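Local coordinates for protein yersinopine synthase (Yersinia pestis, PDB 6C4M) that catalyses the NADPH-dependent reductive condensation of pyruvate with an aminobutanoate-histidine intermediate, the last step in making the metallophore yersinopine, at residues A[63-66]-A[67-71]; A[338-341]-A[342-346]; A[389-392]-A[393-397]. All blocks are in the same frame, centred on the assembly; numbering follows the deposited sequence.

Contact 1. Residues A[63-66]-A[67-71]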
loop_
_atom_site.group_PDB
_atom_site.type_symbol
_atom_site.label_atom_id
_atom_site.label_comp_id
_atom_site.label_asym_id
_atom_site.label_seq_id
_atom_site.Cartn_x
_atom_site.Cartn_y
_atom_site.Cartn_z
ATOM N N LYS A 63 38.358 20.511 -10.332
ATOM C CA LYS A 63 39.636 21.168 -10.103
ATOM C C LYS A 63 40.036 21.987 -11.318
ATOM O O LYS A 63 40.449 23.142 -11.198
ATOM C CB LYS A 63 40.703 20.133 -9.778
ATOM C CG LYS A 63 42.087 20.738 -9.479
ATOM C CD LYS A 63 43.119 19.628 -9.249
ATOM C CE LYS A 63 44.400 20.156 -8.604
ATOM N NZ LYS A 63 45.397 19.062 -8.457
ATOM N N GLN A 64 39.923 21.394 -12.506
ATOM C CA GLN A 64 40.245 22.112 -13.734
ATOM C C GLN A 64 39.315 23.300 -13.927
ATOM O O GLN A 64 39.763 24.418 -14.206
ATOM C CB GLN A 64 40.143 21.164 -14.930
ATOM C CG GLN A 64 41.175 20.066 -14.924
ATOM C CD GLN A 64 40.954 19.057 -16.032
ATOM O OE1 GLN A 64 39.949 19.109 -16.757
ATOM N NE2 GLN A 64 41.875 18.117 -16.152
ATOM N N TYR A 65 38.007 23.072 -13.810
ATOM C CA TYR A 65 37.064 24.161 -14.008
ATOM C C TYR A 65 37.381 25.344 -13.092
ATOM O O TYR A 65 37.389 26.497 -13.531
ATOM C CB TYR A 65 35.641 23.664 -13.772
ATOM C CG TYR A 65 34.683 24.805 -13.529
ATOM C CD1 TYR A 65 34.049 25.440 -14.586
ATOM C CD2 TYR A 65 34.440 25.270 -12.239
ATOM C CE1 TYR A 65 33.182 26.488 -14.370
ATOM C CE2 TYR A 65 33.576 26.320 -12.017
ATOM C CZ TYR A 65 32.947 26.922 -13.088
ATOM O OH TYR A 65 32.088 27.971 -12.862
ATOM N N LEU A 66 37.631 25.080 -11.809
ATOM C CA LEU A 66 37.768 26.180 -10.860
ATOM C C LEU A 66 39.044 26.962 -11.081
ATOM O O LEU A 66 39.069 28.172 -10.844
ATOM C CB LEU A 66 37.744 25.664 -9.435
ATOM C CG LEU A 66 36.414 25.099 -8.986
ATOM C CD1 LEU A 66 36.622 24.491 -7.622
ATOM C CD2 LEU A 66 35.349 26.202 -8.941
ATOM N N ALA A 67 40.110 26.293 -11.519
ATOM C CA ALA A 67 41.346 27.003 -11.823
ATOM C C ALA A 67 41.140 28.043 -12.903
ATOM O O ALA A 67 41.972 28.936 -13.055
ATOM C CB ALA A 67 42.422 26.020 -12.273
ATOM N N LEU A 68 40.066 27.922 -13.678
ATOM C CA LEU A 68 39.715 28.884 -14.710
ATOM C C LEU A 68 38.696 29.899 -14.216
ATOM O O LEU A 68 38.854 31.097 -14.443
ATOM C CB LEU A 68 39.162 28.156 -15.941
ATOM C CG LEU A 68 38.827 29.056 -17.134
ATOM C CD1 LEU A 68 40.082 29.697 -17.691
ATOM C CD2 LEU A 68 38.076 28.288 -18.217
ATOM N N THR A 69 37.661 29.439 -13.520
ATOM C CA THR A 69 36.583 30.305 -13.053
ATOM C C THR A 69 36.154 29.764 -11.698
ATOM O O THR A 69 35.352 28.815 -11.633
ATOM C CB THR A 69 35.411 30.328 -14.029
ATOM O OG1 THR A 69 34.923 28.993 -14.210
ATOM C CG2 THR A 69 35.836 30.890 -15.379
ATOM N N PRO A 70 36.673 30.328 -10.585
ATOM C CA PRO A 70 36.398 29.750 -9.254
ATOM C C PRO A 70 35.011 30.110 -8.719
ATOM O O PRO A 70 34.858 30.692 -7.646
ATOM C CB PRO A 70 37.544 30.321 -8.406
ATOM C CG PRO A 70 37.926 31.611 -9.067
ATOM C CD PRO A 70 37.659 31.425 -10.532
ATOM N N THR A 71 33.974 29.702 -9.451
ATOM C CA THR A 71 32.602 30.059 -9.120
ATOM C C THR A 71 31.698 28.839 -9.202
ATOM O O THR A 71 31.699 28.121 -10.209
ATOM C CB THR A 71 32.087 31.144 -10.061
ATOM O OG1 THR A 71 32.947 32.285 -9.969
ATOM C CG2 THR A 71 30.663 31.525 -9.704
#

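Contact 2. Residues A[338-341]-A[342-346]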
loop_
_atom_site.group_PDB
_atom_site.type_symbol
_atom_site.label_atom_id
_atom_site.label_comp_id
_atom_site.label_asym_id
_atom_site.label_seq_id
_atom_site.Cartn_x
_atom_site.Cartn_y
_atom_site.Cartn_z
ATOM N N SER A 338 -2.855 7.438 12.387
ATOM C CA SER A 338 -3.561 8.292 13.320
ATOM C C SER A 338 -2.573 9.066 14.204
ATOM O O SER A 338 -1.404 8.692 14.372
ATOM C CB SER A 338 -4.495 7.452 14.189
ATOM O OG SER A 338 -3.706 6.591 14.991
ATOM N N ARG A 339 -3.056 10.163 14.794
ATOM C CA ARG A 339 -2.230 10.857 15.780
ATOM C C ARG A 339 -2.011 9.970 16.987
ATOM O O ARG A 339 -0.957 10.032 17.621
ATOM C CB ARG A 339 -2.869 12.188 16.235
ATOM C CG ARG A 339 -2.961 13.264 15.169
ATOM C CD ARG A 339 -1.637 13.501 14.492
ATOM N NE ARG A 339 -0.543 13.727 15.446
ATOM C CZ ARG A 339 0.689 14.067 15.092
ATOM N NH1 ARG A 339 0.984 14.280 13.815
ATOM N NH2 ARG A 339 1.623 14.204 16.019
ATOM N N ARG A 340 -2.991 9.139 17.327
ATOM C CA ARG A 340 -2.762 8.182 18.401
ATOM C C ARG A 340 -1.575 7.272 18.082
ATOM O O ARG A 340 -0.752 6.982 18.961
ATOM C CB ARG A 340 -4.012 7.347 18.645
ATOM C CG ARG A 340 -3.929 6.470 19.899
ATOM C CD ARG A 340 -4.875 5.266 19.811
ATOM N NE ARG A 340 -4.177 4.050 20.241
ATOM C CZ ARG A 340 -3.995 2.955 19.516
ATOM N NH1 ARG A 340 -4.482 2.836 18.285
ATOM N NH2 ARG A 340 -3.332 1.945 20.055
ATOM N N TRP A 341 -1.486 6.776 16.843
ATOM C CA TRP A 341 -0.383 5.874 16.506
ATOM C C TRP A 341 0.968 6.594 16.647
ATOM O O TRP A 341 1.950 6.023 17.132
ATOM C CB TRP A 341 -0.580 5.311 15.089
ATOM C CG TRP A 341 -1.294 3.942 15.034
ATOM C CD1 TRP A 341 -1.695 3.167 16.093
ATOM C CD2 TRP A 341 -1.668 3.217 13.852
ATOM N NE1 TRP A 341 -2.278 2.010 15.640
ATOM C CE2 TRP A 341 -2.268 2.018 14.269
ATOM C CE3 TRP A 341 -1.532 3.463 12.481
ATOM C CZ2 TRP A 341 -2.747 1.072 13.364
ATOM C CZ3 TRP A 341 -1.983 2.531 11.596
ATOM C CH2 TRP A 341 -2.587 1.340 12.032
ATOM N N ILE A 342 1.008 7.861 16.256
ATOM C CA ILE A 342 2.236 8.645 16.322
ATOM C C ILE A 342 2.638 8.894 17.769
ATOM O O ILE A 342 3.780 8.630 18.168
ATOM C CB ILE A 342 2.033 9.949 15.540
ATOM C CG1 ILE A 342 2.033 9.620 14.045
ATOM C CG2 ILE A 342 3.109 11.013 15.906
ATOM C CD1 ILE A 342 1.412 10.700 13.169
ATOM N N ASP A 343 1.701 9.394 18.577
ATOM C CA ASP A 343 2.042 9.825 19.936
ATOM C C ASP A 343 2.368 8.643 20.822
ATOM O O ASP A 343 3.177 8.760 21.742
ATOM C CB ASP A 343 0.887 10.604 20.604
ATOM C CG ASP A 343 0.518 11.876 19.877
ATOM O OD1 ASP A 343 1.394 12.420 19.179
ATOM O OD2 ASP A 343 -0.657 12.314 20.013
ATOM N N GLU A 344 1.708 7.515 20.603
ATOM C CA GLU A 344 1.848 6.382 21.501
ATOM C C GLU A 344 2.771 5.313 20.940
ATOM O O GLU A 344 2.978 4.291 21.602
ATOM C CB GLU A 344 0.459 5.795 21.817
ATOM C CG GLU A 344 -0.536 6.828 22.386
ATOM C CD GLU A 344 -1.890 6.230 22.821
ATOM O OE1 GLU A 344 -2.159 5.028 22.557
ATOM O OE2 GLU A 344 -2.696 6.976 23.433
ATOM N N PHE A 345 3.340 5.532 19.750
ATOM C CA PHE A 345 4.142 4.509 19.067
ATOM C C PHE A 345 5.070 3.743 19.994
ATOM O O PHE A 345 5.076 2.506 19.925
ATOM C CB PHE A 345 4.975 5.118 17.929
ATOM C CG PHE A 345 5.794 4.102 17.174
ATOM C CD1 PHE A 345 5.211 3.279 16.207
ATOM C CD2 PHE A 345 7.141 3.963 17.429
ATOM C CE1 PHE A 345 5.970 2.357 15.514
ATOM C CE2 PHE A 345 7.894 3.040 16.753
ATOM C CZ PHE A 345 7.305 2.234 15.794
ATOM N N PRO A 346 5.862 4.380 20.862
ATOM C CA PRO A 346 6.822 3.606 21.660
ATOM C C PRO A 346 6.149 2.680 22.647
ATOM O O PRO A 346 6.758 1.680 23.037
ATOM C CB PRO A 346 7.659 4.687 22.371
ATOM C CG PRO A 346 7.374 5.984 21.642
ATOM C CD PRO A 346 5.946 5.822 21.144
HETATM O O HOH W 1 -1.184 14.496 18.325
#

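Contact 3. Residues A[389-392]-A[393-397]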
loop_
_atom_site.group_PDB
_atom_site.type_symbol
_atom_site.label_atom_id
_atom_site.label_comp_id
_atom_site.label_asym_id
_atom_site.label_seq_id
_atom_site.Cartn_x
_atom_site.Cartn_y
_atom_site.Cartn_z
ATOM N N VAL A 389 25.559 -3.093 -8.015
ATOM C CA VAL A 389 27.011 -3.139 -8.144
ATOM C C VAL A 389 27.388 -2.658 -9.534
ATOM O O VAL A 389 26.614 -2.814 -10.488
ATOM C CB VAL A 389 27.577 -4.546 -7.900
ATOM C CG1 VAL A 389 27.407 -4.941 -6.452
ATOM C CG2 VAL A 389 26.917 -5.575 -8.853
ATOM N N TYR A 390 28.602 -2.129 -9.666
ATOM C CA TYR A 390 29.061 -1.540 -10.912
ATOM C C TYR A 390 30.578 -1.637 -10.958
ATOM O O TYR A 390 31.240 -1.772 -9.926
ATOM C CB TYR A 390 28.605 -0.080 -11.027
ATOM C CG TYR A 390 29.223 0.840 -9.997
ATOM C CD1 TYR A 390 30.452 1.467 -10.235
ATOM C CD2 TYR A 390 28.592 1.090 -8.786
ATOM C CE1 TYR A 390 31.031 2.317 -9.295
ATOM C CE2 TYR A 390 29.171 1.948 -7.825
ATOM C CZ TYR A 390 30.389 2.559 -8.095
ATOM O OH TYR A 390 30.995 3.399 -7.175
ATOM N N GLN A 391 31.125 -1.548 -12.168
ATOM C CA GLN A 391 32.568 -1.545 -12.366
ATOM C C GLN A 391 33.096 -0.122 -12.569
ATOM O O GLN A 391 32.433 0.729 -13.164
ATOM C CB GLN A 391 32.945 -2.415 -13.561
ATOM C CG GLN A 391 32.944 -3.873 -13.231
ATOM C CD GLN A 391 33.160 -4.738 -14.446
ATOM O OE1 GLN A 391 32.347 -4.757 -15.374
ATOM N NE2 GLN A 391 34.263 -5.460 -14.451
ATOM N N ASP A 392 34.307 0.126 -12.072
ATOM C CA ASP A 392 34.923 1.437 -12.254
ATOM C C ASP A 392 35.801 1.409 -13.509
ATOM O O ASP A 392 35.766 0.455 -14.294
ATOM C CB ASP A 392 35.675 1.874 -10.991
ATOM C CG ASP A 392 36.853 0.977 -10.634
ATOM O OD1 ASP A 392 37.334 0.197 -11.483
ATOM O OD2 ASP A 392 37.296 1.071 -9.465
ATOM N N ALA A 393 36.570 2.484 -13.734
ATOM C CA ALA A 393 37.358 2.603 -14.963
ATOM C C ALA A 393 38.407 1.505 -15.082
ATOM O O ALA A 393 38.794 1.128 -16.197
ATOM C CB ALA A 393 38.039 3.969 -15.024
ATOM N N ASN A 394 38.886 0.987 -13.956
ATOM C CA ASN A 394 39.808 -0.137 -13.958
ATOM C C ASN A 394 39.098 -1.485 -13.920
ATOM O O ASN A 394 39.735 -2.499 -13.622
ATOM C CB ASN A 394 40.771 -0.014 -12.778
ATOM C CG ASN A 394 41.689 1.188 -12.906
ATOM O OD1 ASN A 394 42.711 1.126 -13.592
ATOM N ND2 ASN A 394 41.325 2.290 -12.256
ATOM N N ALA A 395 37.798 -1.521 -14.202
ATOM C CA ALA A 395 37.022 -2.761 -14.263
ATOM C C ALA A 395 36.852 -3.431 -12.901
ATOM O O ALA A 395 36.541 -4.625 -12.831
ATOM C CB ALA A 395 37.651 -3.750 -15.251
ATOM N N LEU A 396 37.049 -2.691 -11.814
ATOM C CA LEU A 396 36.877 -3.225 -10.475
ATOM C C LEU A 396 35.454 -2.981 -10.011
ATOM O O LEU A 396 34.893 -1.895 -10.222
ATOM C CB LEU A 396 37.853 -2.575 -9.497
ATOM C CG LEU A 396 39.335 -2.945 -9.644
ATOM C CD1 LEU A 396 40.162 -2.141 -8.623
ATOM C CD2 LEU A 396 39.543 -4.442 -9.475
ATOM N N TRP A 397 34.892 -3.984 -9.341
ATOM C CA TRP A 397 33.507 -3.907 -8.893
ATOM C C TRP A 397 33.379 -3.097 -7.610
ATOM O O TRP A 397 34.189 -3.235 -6.685
ATOM C CB TRP A 397 32.947 -5.306 -8.667
ATOM C CG TRP A 397 32.717 -6.052 -9.923
ATOM C CD1 TRP A 397 33.526 -7.003 -10.476
ATOM C CD2 TRP A 397 31.589 -5.918 -10.797
ATOM N NE1 TRP A 397 32.969 -7.463 -11.638
ATOM C CE2 TRP A 397 31.783 -6.815 -11.863
ATOM C CE3 TRP A 397 30.430 -5.124 -10.779
ATOM C CZ2 TRP A 397 30.861 -6.948 -12.908
ATOM C CZ3 TRP A 397 29.530 -5.246 -11.814
ATOM C CH2 TRP A 397 29.746 -6.168 -12.866
#

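Contact 1. Residues A[63-66]-A[67-71]
Tyr65 OH donates to the carbonyl oxygen of Thr71 over 2.7 Å, tying the last full turn of helix 57-68 to the first residue of strand 71-76. This is the turn at the C-terminal end of helix 57-68, whose N-terminal end carries the NADP-binding residues Thr57 and Lys58. The acceptor lies at the edge of the phenol ring, in its plane. The backbone oxygen of Tyr65 is gripped twice: Thr69 N arrives in the carbonyl plane at 3.0 Å, whereas Leu68 N sits above that plane. Two residues earlier, Ala67 N donates to Lys63 O. Pro70 turns the chain into strand 71-76 as the centre of an inverse gamma turn, closed by Thr71 N on Thr69 O at 2.7 Å.

The phenol reaches forward along the chain because CG stands anti to the backbone N (chi1 162°), which carries the ring over Thr69. Thr69 OG1 rests 2.9 Å above one ring face, offset toward the rim, and the two side chains meet at about a right angle. Tyr202 stacks on the same tyrosine. Away from this ring, Lys63 NZ forms a salt bridge with Asp96, and buried Leu66 packs against Leu72 and Tyr94 of neighbouring strands. Leu66 CD2 also reaches the turn, 3.7 Å from Pro70 CA.

Contact 2. Residues A[338-341]-A[342-346]
Helix 339-344 is a short, capped helix in the helical part of the enzyme, and two i to i+4 ion pairs run along it, from Arg339 to Asp343 and from Arg340 to Glu344. Ser338 is its N-cap: OG accepts from Trp341 N at 2.9 Å. Backbone bonds then follow from Ile342 N to Ser338 O, Asp343 N to Arg339 O and Glu344 N to Arg340 O.

Arg340 NE donates to Glu344 OE1 at 3.2 Å. The bond is bent, 143° at the hydrogen, and the oxygen is met from above the carboxylate plane, with the guanidinium and carboxylate planes 85° apart. Arg340 NH2 also has a salt bridge to Glu352, which accepts from Trp341 NE1 as well, so one glutamate of helix 350-364 holds two side chains of this helix.

The Arg339 pair is looser. NH2 lies 3.6 Å from Asp343 OD1, a long salt bridge, but a water joins the same residues by accepting from Arg339 NE and donating to Asp343 OD2. Asp327 is the stronger partner of NH2. Bends at chi2 and chi3 fold the arginine back over Ile342, whose CD1 rests 3.6 Å above one guanidinium face, offset toward its rim.

Trp341 and Phe345 pack onto helix 350-364, and Trp341 also meets Pro294 of the second subunit. A serine N-cap followed by i to i+4 ion pairs, with the charged side outward and Trp341 buried, is characteristic of a short amphipathic helix.

Contact 3. Residues A[389-392]-A[393-397]
Asp392 N donates to Leu396 O at 2.8 Å and Ala395 N to Asp392 O, also at 2.8 Å, closing a 3:5 beta hairpin: a type I turn from Asp392 to Ala395 with a G1 bulge at Ala395, whose phi is positive. The first bond leads into the antiparallel pairing of strands 390-391 and 397-398. The second closes the turn.

The carboxylate of Asp392 folds back over the turn, with CG lodged between the backbone N and the carbonyl carbon (chi1 64°). From there OD1 accepts from Leu396 N at 2.9 Å, a fairly straight bond reached from above the carboxylate plane, and from Asn394 N in a weak, strongly bent bond. The other oxygen, OD2, is taken by His398 NE2. The aspartate thus ties both the turn and the returning strand to its own position, and its side chain runs alongside Leu396.

On the face shared by Gln391 and Trp397, a non-hydrogen-bonded pair, Gln391 NE2 donates a hydrogen bond to Ala395 O at 2.9 Å, approaching from above that carbonyl's plane. This amide lies almost parallel to the indole, the planes only 4° apart. Each CA of the pair makes a CA-H...O contact with the facing arm, Trp397 CA to Tyr390 O and Gln391 CA to Leu396 O.

Val389 borders the same indole, and Phe441 of helix 425-445 meets Trp397 edge-to-face, anchoring the hairpin to that helix. Gln391 CG sits 3.4 Å from the centroid of the indole six-membered ring, almost straight above it, in a CH-pi contact.

The three contacts follow one another along the chain, each within one continuous run of residues. Contact 1 lies at the end of helix 57-68, where the chain enters the large mixed sheet of the nucleotide-binding part. Contact 2 is among helices, on the opposite side of the chain's centre, its own centre 51 Å from that of contact 1 and 46 Å from that of contact 3. Contact 3 forms a separate two-stranded hairpin, its centre 28 Å from that of contact 1. Contacts 1 and 3 both lie near the NADP site: Lys63 is about 10 Å and Tyr390 about 7 Å from the cofactor, side chain to ligand. Contact 2 is remote from it, but reaches the second subunit through Trp341.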